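Local coordinates for conserved protein (Methanosarcina mazei, PDB 2NR4), which is of unknown function but binds flavin mononucleotide as a member of the DUF447 family of flavoproteins, at the interface of chains A and B. Residues are numbered along the deposited sequence; one frame, centred on the assembly and turned at random. Chains: chain A/B, Conserved hypothetical protein.

The interface of chains A and B. Residues chain A 153-156; chain B 80, 82, 117, 154.
The phenol ring of B:Tyr82 presents its hydroxyl edge to chain A, where the backbone carbonyl oxygen of A:Pro154 lies in the ring plane. Its faces are packed by its own chain: B:Pro154 CG sits over one, while B:Ile117 CD1 and B:Val80 CG1 lie against the other. This is a patch of the two-fold symmetric interface between two copies of a DUF447 flavoprotein, possibly its physiological dimer, in which a proline-punctuated loop, A:Leu153 to A:Pro156, meets the end of strand 75-80 and the loop just beyond it.

A hydrogen bond, 2.6 Å long, runs from B:Tyr82 OH to A:Pro154 O. It reaches the oxygen at a C=O...donor angle of 134°, with the phenol oxygen tilted 31° from the carbonyl plane. The neighbouring ring carbon B:Tyr82 CE1 is 3.3 Å from A:Pro154 O, so the carbonyl meets both the hydroxyl and the adjoining ring edge. With CG anti to the carbonyl carbon (chi1 -58°), the tyrosine extends between its packing neighbours toward the partner loop.

Carbons of A:Leu153 and A:Pro154 flank the hydroxyl. A:Leu153 CG lies 3.7 Å from B:Tyr82 OH, and the A:Pro154 ring approaches the same oxygen through CD and CB. A phenylalanine in place of B:Tyr82 would probably leave A:Pro154 O without its phenol donor and weaken the polar tie between the chains.

A:Leu153 crosses the tyrosine obliquely and sends its CD2 branch farther into chain B. This methyl lies 4.0 Å from B:Ile117 CG2 and 4.1 Å from B:Val80 CG2, the leucine and valine meeting tip to tip. Nearer the two-fold axis the equivalent prolines approach each other, A:Pro154 CG being 4.2 Å from B:Pro154 CG. A:Pro156 and A:Val155 add looser contacts at the margin, beside the tyrosine ring and B:Val80 respectively.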
ATOM      1  N   LEU A 153       9.065   5.017  -6.893  1.00 31.68           N
ATOM      2  CA  LEU A 153       8.588   5.400  -5.556  1.00 29.36           C
ATOM      3  C   LEU A 153       7.298   4.647  -5.264  1.00 27.62           C
ATOM      4  O   LEU A 153       6.390   4.734  -6.056  1.00 27.19           O
ATOM      5  CB  LEU A 153       8.253   6.915  -5.519  1.00 29.33           C
ATOM      6  CG  LEU A 153       8.077   7.487  -4.110  1.00 29.25           C
ATOM      7  CD1 LEU A 153       9.337   7.318  -3.315  1.00 32.74           C
ATOM      8  CD2 LEU A 153       7.634   8.987  -4.122  1.00 29.43           C
ATOM      9  N   PRO A 154       7.185   3.952  -4.113  1.00 26.66           N
ATOM     10  CA  PRO A 154       5.906   3.338  -3.752  1.00 25.66           C
ATOM     11  C   PRO A 154       4.828   4.407  -3.599  1.00 24.86           C
ATOM     12  O   PRO A 154       5.131   5.502  -3.111  1.00 23.95           O
ATOM     13  CB  PRO A 154       6.196   2.739  -2.364  1.00 26.49           C
ATOM     14  CG  PRO A 154       7.659   2.527  -2.365  1.00 26.98           C
ATOM     15  CD  PRO A 154       8.215   3.675  -3.084  1.00 27.30           C
ATOM     16  N   VAL A 155       3.610   4.098  -4.017  1.00 23.75           N
ATOM     17  CA  VAL A 155       2.488   5.048  -3.870  1.00 23.00           C
ATOM     18  C   VAL A 155       1.232   4.228  -3.623  1.00 23.52           C
ATOM     19  O   VAL A 155       1.115   3.118  -4.222  1.00 22.82           O
ATOM     20  CB  VAL A 155       2.345   5.970  -5.121  1.00 21.91           C
ATOM     21  CG1 VAL A 155       1.827   5.176  -6.338  1.00 26.06           C
ATOM     22  CG2 VAL A 155       1.370   7.146  -4.846  1.00 22.50           C
ATOM     23  N   PRO A 156       0.283   4.736  -2.785  1.00 21.26           N
ATOM     24  CA  PRO A 156      -0.968   3.971  -2.626  1.00 21.79           C
ATOM     25  C   PRO A 156      -1.682   3.726  -3.970  1.00 21.04           C
ATOM     26  O   PRO A 156      -1.805   4.635  -4.855  1.00 20.76           O
ATOM     27  CB  PRO A 156      -1.798   4.855  -1.668  1.00 21.89           C
ATOM     28  CG  PRO A 156      -0.697   5.506  -0.776  1.00 21.96           C
ATOM     29  CD  PRO A 156       0.278   5.923  -1.893  1.00 23.55           C
TER
ATOM     30  N   VAL B  80       2.830  12.912  -2.703  1.00 19.53           N
ATOM     31  CA  VAL B  80       2.809  11.510  -2.231  1.00 21.17           C
ATOM     32  C   VAL B  80       2.828  11.543  -0.726  1.00 22.11           C
ATOM     33  O   VAL B  80       3.720  12.144  -0.140  1.00 22.02           O
ATOM     34  CB  VAL B  80       3.973  10.721  -2.768  1.00 22.54           C
ATOM     35  CG1 VAL B  80       4.046   9.330  -2.029  1.00 23.91           C
ATOM     36  CG2 VAL B  80       3.846  10.585  -4.303  1.00 23.29           C
ATOM     37  N   TYR B  82       2.170   8.973   2.830  1.00 24.83           N
ATOM     38  CA  TYR B  82       1.907   7.636   3.364  1.00 24.91           C
ATOM     39  C   TYR B  82       1.165   7.700   4.708  1.00 25.45           C
ATOM     40  O   TYR B  82       0.852   6.677   5.303  1.00 25.85           O
ATOM     41  CB  TYR B  82       3.227   6.902   3.591  1.00 25.66           C
ATOM     42  CG  TYR B  82       4.096   6.757   2.361  1.00 26.91           C
ATOM     43  CD1 TYR B  82       3.557   6.361   1.135  1.00 27.75           C
ATOM     44  CD2 TYR B  82       5.476   6.947   2.444  1.00 23.87           C
ATOM     45  CE1 TYR B  82       4.376   6.226   0.004  1.00 27.41           C
ATOM     46  CE2 TYR B  82       6.295   6.773   1.327  1.00 26.27           C
ATOM     47  CZ  TYR B  82       5.740   6.409   0.116  1.00 24.95           C
ATOM     48  OH  TYR B  82       6.535   6.236  -1.010  1.00 25.18           O
ATOM     49  N   ILE B 117       6.139  13.319   0.597  1.00 25.49           N
ATOM     50  CA  ILE B 117       7.358  12.571   0.376  1.00 26.55           C
ATOM     51  C   ILE B 117       7.996  13.051  -0.908  1.00 25.73           C
ATOM     52  O   ILE B 117       9.215  13.239  -0.979  1.00 27.14           O
ATOM     53  CB  ILE B 117       7.093  11.033   0.372  1.00 27.04           C
ATOM     54  CG1 ILE B 117       6.982  10.555   1.824  1.00 29.97           C
ATOM     55  CG2 ILE B 117       8.208  10.295  -0.349  1.00 29.35           C
ATOM     56  CD1 ILE B 117       5.624  10.577   2.323  1.00 34.02           C
ATOM     57  N   PRO B 154       7.958   1.843   3.492  1.00 26.58           N
ATOM     58  CA  PRO B 154       6.533   1.561   3.270  1.00 25.26           C
ATOM     59  C   PRO B 154       6.300   0.048   3.164  1.00 24.62           C
ATOM     60  O   PRO B 154       7.130  -0.663   2.622  1.00 23.43           O
ATOM     61  CB  PRO B 154       6.263   2.188   1.889  1.00 26.27           C
ATOM     62  CG  PRO B 154       7.281   3.254   1.770  1.00 26.04           C
ATOM     63  CD  PRO B 154       8.506   2.681   2.400  1.00 26.97           C
TER